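Local coordinates for protein pngf-ii (Elizabethkingia meningoseptica, PDB 4R4X) that probably removes N-linked glycans from glycoproteins and glycopeptides as a peptide:N-glycosidase of the PNGase F family, at residues A[1-13]-A[20-32]. Numbering follows the deposited sequence.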
ATOM      1  N   ALA A   1      -4.699  -1.829 -51.904  1.00 34.86           N
ATOM      2  CA  ALA A   1      -4.670  -0.922 -50.727  1.00 32.15           C
ATOM      3  C   ALA A   1      -3.231  -0.747 -50.271  1.00 27.65           C
ATOM      4  O   ALA A   1      -2.728  -1.550 -49.515  1.00 29.78           O
ATOM      5  CB  ALA A   1      -5.523  -1.503 -49.605  1.00 34.13           C
ATOM      6  N   GLN A   2      -2.563   0.293 -50.752  1.00 24.61           N
ATOM      7  CA  GLN A   2      -1.184   0.554 -50.380  1.00 22.21           C
ATOM      8  C   GLN A   2      -1.089   0.887 -48.890  1.00 20.83           C
ATOM      9  O   GLN A   2      -1.923   1.637 -48.349  1.00 18.59           O
ATOM     10  CB  GLN A   2      -0.618   1.712 -51.194  1.00 23.39           C
ATOM     11  CG  GLN A   2       0.800   2.126 -50.821  1.00 23.35           C
ATOM     12  CD  GLN A   2       1.847   1.127 -51.276  1.00 25.14           C
ATOM     13  OE1 GLN A   2       1.907   0.806 -52.453  1.00 25.65           O
ATOM     14  NE2 GLN A   2       2.692   0.644 -50.346  1.00 25.44           N
ATOM     15  N   THR A   3      -0.070   0.317 -48.257  1.00 19.18           N
ATOM     16  CA  THR A   3       0.250   0.582 -46.866  1.00 19.54           C
ATOM     17  C   THR A   3       1.366   1.599 -46.738  1.00 19.53           C
ATOM     18  O   THR A   3       2.377   1.520 -47.454  1.00 19.95           O
ATOM     19  CB  THR A   3       0.656  -0.725 -46.163  1.00 18.86           C
ATOM     20  OG1 THR A   3      -0.463  -1.597 -46.187  1.00 18.40           O
ATOM     21  CG2 THR A   3       1.075  -0.486 -44.719  1.00 19.05           C
ATOM     22  N   TYR A   4       1.208   2.532 -45.793  1.00 19.08           N
ATOM     23  CA  TYR A   4       2.237   3.540 -45.534  1.00 19.00           C
ATOM     24  C   TYR A   4       2.683   3.521 -44.085  1.00 18.09           C
ATOM     25  O   TYR A   4       1.907   3.238 -43.195  1.00 16.62           O
ATOM     26  CB  TYR A   4       1.726   4.946 -45.842  1.00 20.41           C
ATOM     27  CG  TYR A   4       1.295   5.138 -47.264  1.00 21.39           C
ATOM     28  CD1 TYR A   4       0.002   4.855 -47.638  1.00 21.78           C
ATOM     29  CD2 TYR A   4       2.183   5.606 -48.229  1.00 21.86           C
ATOM     30  CE1 TYR A   4      -0.416   5.019 -48.944  1.00 22.60           C
ATOM     31  CE2 TYR A   4       1.774   5.776 -49.549  1.00 22.22           C
ATOM     32  CZ  TYR A   4       0.474   5.479 -49.892  1.00 22.63           C
ATOM     33  OH  TYR A   4       0.017   5.618 -51.180  1.00 23.91           O
ATOM     34  N   GLU A   5       3.935   3.880 -43.864  1.00 17.64           N
ATOM     35  CA  GLU A   5       4.501   4.003 -42.538  1.00 18.46           C
ATOM     36  C   GLU A   5       4.909   5.439 -42.338  1.00 18.13           C
ATOM     37  O   GLU A   5       5.716   5.954 -43.109  1.00 18.43           O
ATOM     38  CB  GLU A   5       5.722   3.102 -42.432  1.00 20.85           C
ATOM     39  CG  GLU A   5       6.522   3.251 -41.157  1.00 22.81           C
ATOM     40  CD  GLU A   5       7.281   1.969 -40.820  1.00 26.28           C
ATOM     41  OE1 GLU A   5       7.133   0.969 -41.573  1.00 30.08           O
ATOM     42  OE2 GLU A   5       8.016   1.954 -39.817  1.00 28.96           O
ATOM     43  N   ILE A   6       4.339   6.090 -41.331  1.00 17.69           N
ATOM     44  CA  ILE A   6       4.663   7.470 -41.019  1.00 17.24           C
ATOM     45  C   ILE A   6       5.366   7.567 -39.684  1.00 17.69           C
ATOM     46  O   ILE A   6       4.892   7.017 -38.675  1.00 17.57           O
ATOM     47  CB  ILE A   6       3.394   8.351 -40.973  1.00 16.76           C
ATOM     48  CG1 ILE A   6       2.593   8.204 -42.281  1.00 16.94           C
ATOM     49  CG2 ILE A   6       3.792   9.807 -40.721  1.00 16.93           C
ATOM     50  CD1 ILE A   6       1.568   7.089 -42.270  1.00 16.84           C
ATOM     51  N   THR A   7       6.503   8.253 -39.679  1.00 17.28           N
ATOM     52  CA  THR A   7       7.333   8.384 -38.521  1.00 17.86           C
ATOM     53  C   THR A   7       7.325   9.815 -38.063  1.00 17.28           C
ATOM     54  O   THR A   7       7.434  10.718 -38.876  1.00 18.03           O
ATOM     55  CB  THR A   7       8.783   7.981 -38.846  1.00 19.70           C
ATOM     56  OG1 THR A   7       8.768   6.658 -39.403  1.00 22.07           O
ATOM     57  CG2 THR A   7       9.646   8.039 -37.580  1.00 19.96           C
ATOM     58  N   TYR A   8       7.178  10.013 -36.761  1.00 17.64           N
ATOM     59  CA  TYR A   8       6.955  11.346 -36.206  1.00 18.75           C
ATOM     60  C   TYR A   8       8.061  11.778 -35.268  1.00 19.38           C
ATOM     61  O   TYR A   8       8.788  10.950 -34.705  1.00 21.30           O
ATOM     62  CB  TYR A   8       5.638  11.398 -35.425  1.00 17.57           C
ATOM     63  CG  TYR A   8       4.400  11.174 -36.263  1.00 16.56           C
ATOM     64  CD1 TYR A   8       3.897   9.903 -36.453  1.00 16.04           C
ATOM     65  CD2 TYR A   8       3.726  12.238 -36.849  1.00 15.64           C
ATOM     66  CE1 TYR A   8       2.754   9.682 -37.213  1.00 15.80           C
ATOM     67  CE2 TYR A   8       2.588  12.032 -37.622  1.00 15.59           C
ATOM     68  CZ  TYR A   8       2.097  10.760 -37.796  1.00 15.47           C
ATOM     69  OH  TYR A   8       0.964  10.532 -38.556  1.00 15.83           O
ATOM     70  N   GLN A   9       8.131  13.084 -35.070  1.00 21.36           N
ATOM     71  CA  GLN A   9       9.137  13.714 -34.214  1.00 23.25           C
ATOM     72  C   GLN A   9       8.499  14.741 -33.281  1.00 24.35           C
ATOM     73  O   GLN A   9       7.773  15.631 -33.742  1.00 25.13           O
ATOM     74  CB  GLN A   9      10.188  14.395 -35.093  1.00 24.86           C
ATOM     75  CG  GLN A   9      11.319  15.048 -34.326  1.00 27.25           C
ATOM     76  CD  GLN A   9      12.334  15.696 -35.253  1.00 29.64           C
ATOM     77  OE1 GLN A   9      13.436  15.178 -35.431  1.00 32.61           O
ATOM     78  NE2 GLN A   9      11.961  16.804 -35.862  1.00 30.06           N
ATOM     79  N   ASN A  10       8.792  14.622 -31.985  1.00 25.73           N
ATOM     80  CA  ASN A  10       8.305  15.530 -30.939  1.00 27.53           C
ATOM     81  C   ASN A  10       9.249  16.698 -30.677  1.00 30.02           C
ATOM     82  O   ASN A  10      10.461  16.515 -30.644  1.00 29.01           O
ATOM     83  CB  ASN A  10       8.103  14.778 -29.621  1.00 30.15           C
ATOM     84  CG  ASN A  10       6.920  13.829 -29.677  1.00 31.45           C
ATOM     85  OD1 ASN A  10       6.009  13.893 -28.855  1.00 36.65           O
ATOM     86  ND2 ASN A  10       6.901  12.990 -30.682  1.00 30.88           N
ATOM     87  N   SER A  11       8.659  17.877 -30.480  1.00 31.03           N
ATOM     88  CA  SER A  11       9.370  19.126 -30.219  1.00 32.46           C
ATOM     89  C   SER A  11       8.659  19.851 -29.104  1.00 33.82           C
ATOM     90  O   SER A  11       7.450  19.725 -28.950  1.00 32.18           O
ATOM     91  CB  SER A  11       9.325  20.025 -31.456  1.00 33.18           C
ATOM     92  OG  SER A  11      10.337  19.675 -32.375  1.00 36.24           O
ATOM     93  N   PHE A  12       9.412  20.615 -28.323  1.00 38.05           N
ATOM     94  CA  PHE A  12       8.829  21.581 -27.400  1.00 42.15           C
ATOM     95  C   PHE A  12       9.434  22.948 -27.721  1.00 45.23           C
ATOM     96  O   PHE A  12      10.649  23.114 -27.670  1.00 42.66           O
ATOM     97  CB  PHE A  12       9.090  21.188 -25.943  1.00 45.02           C
ATOM     98  CG  PHE A  12       8.369  22.057 -24.950  1.00 47.57           C
ATOM     99  CD1 PHE A  12       6.993  21.947 -24.782  1.00 48.66           C
ATOM    100  CD2 PHE A  12       9.060  22.997 -24.188  1.00 49.54           C
ATOM    101  CE1 PHE A  12       6.319  22.753 -23.875  1.00 50.04           C
ATOM    102  CE2 PHE A  12       8.392  23.806 -23.281  1.00 50.02           C
ATOM    103  CZ  PHE A  12       7.020  23.686 -23.126  1.00 50.50           C
ATOM    104  N   GLU A  13       8.579  23.900 -28.102  1.00 48.38           N
ATOM    105  CA  GLU A  13       8.987  25.285 -28.372  1.00 52.35           C
ATOM    106  C   GLU A  13      10.265  25.353 -29.197  1.00 50.69           C
ATOM    107  O   GLU A  13      11.204  26.049 -28.838  1.00 51.79           O
ATOM    108  CB  GLU A  13       9.138  26.062 -27.055  1.00 53.55           C
ATOM    109  CG  GLU A  13       7.805  26.336 -26.365  1.00 58.21           C
ATOM    110  CD  GLU A  13       7.941  26.947 -24.977  1.00 61.94           C
ATOM    111  OE1 GLU A  13       9.085  27.136 -24.506  1.00 63.17           O
ATOM    112  OE2 GLU A  13       6.893  27.237 -24.352  1.00 60.65           O
ATOM    113  N   GLN A  20      14.805  10.355 -28.514  1.00 35.65           N
ATOM    114  CA  GLN A  20      13.407  10.071 -28.224  1.00 33.78           C
ATOM    115  C   GLN A  20      12.955   8.765 -28.893  1.00 31.35           C
ATOM    116  O   GLN A  20      13.584   8.256 -29.816  1.00 29.65           O
ATOM    117  CB  GLN A  20      12.525  11.252 -28.660  1.00 35.85           C
ATOM    118  CG  GLN A  20      12.709  11.651 -30.122  1.00 35.41           C
ATOM    119  CD  GLN A  20      11.793  12.788 -30.559  1.00 36.05           C
ATOM    120  OE1 GLN A  20      12.101  13.968 -30.374  1.00 37.25           O
ATOM    121  NE2 GLN A  20      10.674  12.430 -31.163  1.00 33.03           N
ATOM    122  N   ASN A  21      11.840   8.239 -28.406  1.00 31.15           N
ATOM    123  CA  ASN A  21      11.209   7.040 -28.944  1.00 27.97           C
ATOM    124  C   ASN A  21      10.137   7.494 -29.943  1.00 26.33           C
ATOM    125  O   ASN A  21       9.063   7.904 -29.533  1.00 26.25           O
ATOM    126  CB  ASN A  21      10.576   6.273 -27.782  1.00 25.89           C
ATOM    127  CG  ASN A  21       9.860   5.012 -28.207  1.00 26.17           C
ATOM    128  OD1 ASN A  21       9.986   4.530 -29.343  1.00 25.39           O
ATOM    129  ND2 ASN A  21       9.126   4.435 -27.261  1.00 25.13           N
ATOM    130  N   HIS A  22      10.438   7.445 -31.235  1.00 24.26           N
ATOM    131  CA  HIS A  22       9.556   8.062 -32.242  1.00 23.42           C
ATOM    132  C   HIS A  22       8.235   7.310 -32.389  1.00 20.92           C
ATOM    133  O   HIS A  22       8.201   6.095 -32.459  1.00 19.21           O
ATOM    134  CB  HIS A  22      10.233   8.137 -33.598  1.00 24.44           C
ATOM    135  CG  HIS A  22      11.499   8.936 -33.601  1.00 27.45           C
ATOM    136  ND1 HIS A  22      11.508  10.307 -33.717  1.00 28.80           N
ATOM    137  CD2 HIS A  22      12.796   8.559 -33.495  1.00 30.05           C
ATOM    138  CE1 HIS A  22      12.756  10.739 -33.698  1.00 30.16           C
ATOM    139  NE2 HIS A  22      13.557   9.699 -33.560  1.00 30.32           N
ATOM    140  N   ILE A  23       7.151   8.067 -32.446  1.00 20.44           N
ATOM    141  CA  ILE A  23       5.839   7.509 -32.721  1.00 19.22           C
ATOM    142  C   ILE A  23       5.770   7.078 -34.187  1.00 17.90           C
ATOM    143  O   ILE A  23       6.347   7.722 -35.071  1.00 18.35           O
ATOM    144  CB  ILE A  23       4.728   8.521 -32.338  1.00 19.25           C
ATOM    145  CG1 ILE A  23       4.715   8.739 -30.819  1.00 20.32           C
ATOM    146  CG2 ILE A  23       3.360   8.028 -32.797  1.00 19.29           C
ATOM    147  CD1 ILE A  23       4.174  10.089 -30.370  1.00 20.56           C
ATOM    148  N   ILE A  24       5.101   5.958 -34.435  1.00 16.83           N
ATOM    149  CA  ILE A  24       4.941   5.423 -35.784  1.00 16.71           C
ATOM    150  C   ILE A  24       3.481   5.055 -36.041  1.00 16.74           C
ATOM    151  O   ILE A  24       2.856   4.389 -35.226  1.00 15.42           O
ATOM    152  CB  ILE A  24       5.825   4.173 -36.010  1.00 18.33           C
ATOM    153  CG1 ILE A  24       7.290   4.489 -35.672  1.00 19.22           C
ATOM    154  CG2 ILE A  24       5.662   3.650 -37.443  1.00 18.79           C
ATOM    155  CD1 ILE A  24       8.243   3.304 -35.756  1.00 20.72           C
ATOM    156  N   SER A  25       2.960   5.460 -37.198  1.00 16.35           N
ATOM    157  CA  SER A  25       1.642   5.021 -37.653  1.00 17.21           C
ATOM    158  C   SER A  25       1.864   4.175 -38.889  1.00 17.32           C
ATOM    159  O   SER A  25       2.626   4.578 -39.792  1.00 18.62           O
ATOM    160  CB  SER A  25       0.746   6.220 -37.972  1.00 17.53           C
ATOM    161  OG  SER A  25      -0.512   5.847 -38.555  1.00 19.24           O
ATOM    162  N   ILE A  26       1.229   3.009 -38.934  1.00 17.17           N
ATOM    163  CA  ILE A  26       1.208   2.191 -40.135  1.00 17.80           C
ATOM    164  C   ILE A  26      -0.224   2.053 -40.594  1.00 17.83           C
ATOM    165  O   ILE A  26      -1.099   1.647 -39.817  1.00 17.94           O
ATOM    166  CB  ILE A  26       1.827   0.811 -39.900  1.00 18.65           C
ATOM    167  CG1 ILE A  26       3.280   0.976 -39.453  1.00 20.34           C
ATOM    168  CG2 ILE A  26       1.745  -0.020 -41.174  1.00 18.34           C
ATOM    169  CD1 ILE A  26       3.945  -0.316 -39.041  1.00 21.66           C
ATOM    170  N   THR A  27      -0.488   2.392 -41.852  1.00 17.67           N
ATOM    171  CA  THR A  27      -1.865   2.535 -42.265  1.00 17.21           C
ATOM    172  C   THR A  27      -2.113   2.187 -43.723  1.00 17.88           C
ATOM    173  O   THR A  27      -1.254   2.407 -44.574  1.00 18.22           O
ATOM    174  CB  THR A  27      -2.331   3.978 -41.969  1.00 17.34           C
ATOM    175  OG1 THR A  27      -3.745   4.062 -42.124  1.00 16.87           O
ATOM    176  CG2 THR A  27      -1.651   4.988 -42.886  1.00 18.30           C
ATOM    177  N   ASN A  28      -3.280   1.613 -43.978  1.00 17.85           N
ATOM    178  CA  ASN A  28      -3.813   1.443 -45.320  1.00 19.00           C
ATOM    179  C   ASN A  28      -5.310   1.705 -45.237  1.00 19.61           C
ATOM    180  O   ASN A  28      -5.818   2.044 -44.160  1.00 20.07           O
ATOM    181  CB  ASN A  28      -3.466   0.050 -45.904  1.00 19.40           C
ATOM    182  CG  ASN A  28      -3.905  -1.114 -45.012  1.00 19.65           C
ATOM    183  OD1 ASN A  28      -3.165  -2.062 -44.769  1.00 21.95           O
ATOM    184  ND2 ASN A  28      -5.095  -1.047 -44.541  1.00 19.30           N
ATOM    185  N   SER A  29      -6.040   1.536 -46.335  1.00 20.61           N
ATOM    186  CA  SER A  29      -7.465   1.878 -46.332  1.00 22.37           C
ATOM    187  C   SER A  29      -8.336   0.988 -45.441  1.00 22.61           C
ATOM    188  O   SER A  29      -9.472   1.352 -45.178  1.00 25.29           O
ATOM    189  CB  SER A  29      -8.022   1.907 -47.755  1.00 22.41           C
ATOM    190  OG  SER A  29      -7.944   0.624 -48.347  1.00 23.59           O
ATOM    191  N   ASP A  30      -7.821  -0.155 -44.985  1.00 23.06           N
ATOM    192  CA  ASP A  30      -8.599  -1.101 -44.150  1.00 24.68           C
ATOM    193  C   ASP A  30      -8.323  -1.014 -42.636  1.00 23.18           C
ATOM    194  O   ASP A  30      -9.236  -1.170 -41.836  1.00 20.91           O
ATOM    195  CB  ASP A  30      -8.317  -2.549 -44.572  1.00 28.14           C
ATOM    196  CG  ASP A  30      -8.673  -2.820 -46.029  1.00 31.58           C
ATOM    197  OD1 ASP A  30      -9.826  -2.547 -46.409  1.00 34.39           O
ATOM    198  OD2 ASP A  30      -7.798  -3.303 -46.776  1.00 34.27           O
ATOM    199  N   LYS A  31      -7.063  -0.789 -42.273  1.00 22.21           N
ATOM    200  CA  LYS A  31      -6.588  -0.869 -40.885  1.00 23.55           C
ATOM    201  C   LYS A  31      -5.489   0.154 -40.644  1.00 21.30           C
ATOM    202  O   LYS A  31      -4.677   0.391 -41.537  1.00 19.99           O
ATOM    203  CB  LYS A  31      -5.953  -2.238 -40.617  1.00 26.28           C
ATOM    204  CG  LYS A  31      -6.866  -3.436 -40.733  1.00 30.50           C
ATOM    205  CD  LYS A  31      -7.641  -3.641 -39.448  1.00 34.29           C
ATOM    206  CE  LYS A  31      -8.913  -4.427 -39.680  1.00 35.77           C
ATOM    207  NZ  LYS A  31      -9.400  -4.853 -38.343  1.00 36.18           N
ATOM    208  N   THR A  32      -5.430   0.726 -39.443  1.00 20.21           N
ATOM    209  CA  THR A  32      -4.221   1.452 -39.034  1.00 19.98           C
ATOM    210  C   THR A  32      -3.751   1.053 -37.642  1.00 19.86           C
ATOM    211  O   THR A  32      -4.557   0.747 -36.747  1.00 19.05           O
ATOM    212  CB  THR A  32      -4.291   3.002 -39.192  1.00 22.49           C
ATOM    213  OG1 THR A  32      -4.243   3.693 -37.931  1.00 28.45           O
ATOM    214  CG2 THR A  32      -5.439   3.420 -39.954  1.00 20.58           C
TER
HETATM  215  O   HOH W   1      -4.530   1.796 -48.761  1.00 22.23           O
HETATM  216  O   HOH W   2       7.439  10.953 -31.926  1.00 20.66           O
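His22 reaches Tyr8 with its ring, Gln20 CG sitting over one face, offset toward the rim. ND1 of His22 donates a hydrogen bond to Tyr8 O at 3.0 Å. The bond is bent (142°), and the carbonyl oxygen lies slightly out of the imidazole plane. A water accepts from Ile23 N and donates weakly to the same Tyr8 O. Ile23 O takes the N-H of Tyr8. It also lies at the edge of the phenol ring, 3.6 Å from Tyr8 CD1. With CG anti to the carbonyl carbon and beside the backbone N (chi1 -64°), the Tyr8 ring lies with its CE1 near Ser25 CB; its OH hydrogen-bonds to Val135 O. Ile24 CG2 touches the extended side chain of Glu5, whose OE2 forms a salt bridge with Lys40. Ser25 and Ile6 exchange two backbone hydrogen bonds, Ile6 N to Ser25 O being 2.8 Å. Ile26 CG2 meets Thr3 CG2 at 3.6 Å, methyl to methyl. Thr27 and Tyr4 form the next hydrogen-bonded pair, and Thr27 CG2 packs 3.9 Å from Ile6 CD1. Thr27 OG1 hydrogen-bonds to Lys122 O. CB of Asn28 abuts Gln2 O at 3.3 Å, and a water links Gln2 O to Ser29 N. Strand 3-12 is flanked by 23-27 and 144-154, and the antiparallel meander continues from 23-27 to 31-36. The N-terminal N-glycanase domain, of the LolA/LolB clan, probably has a LolA/LolB-like fold.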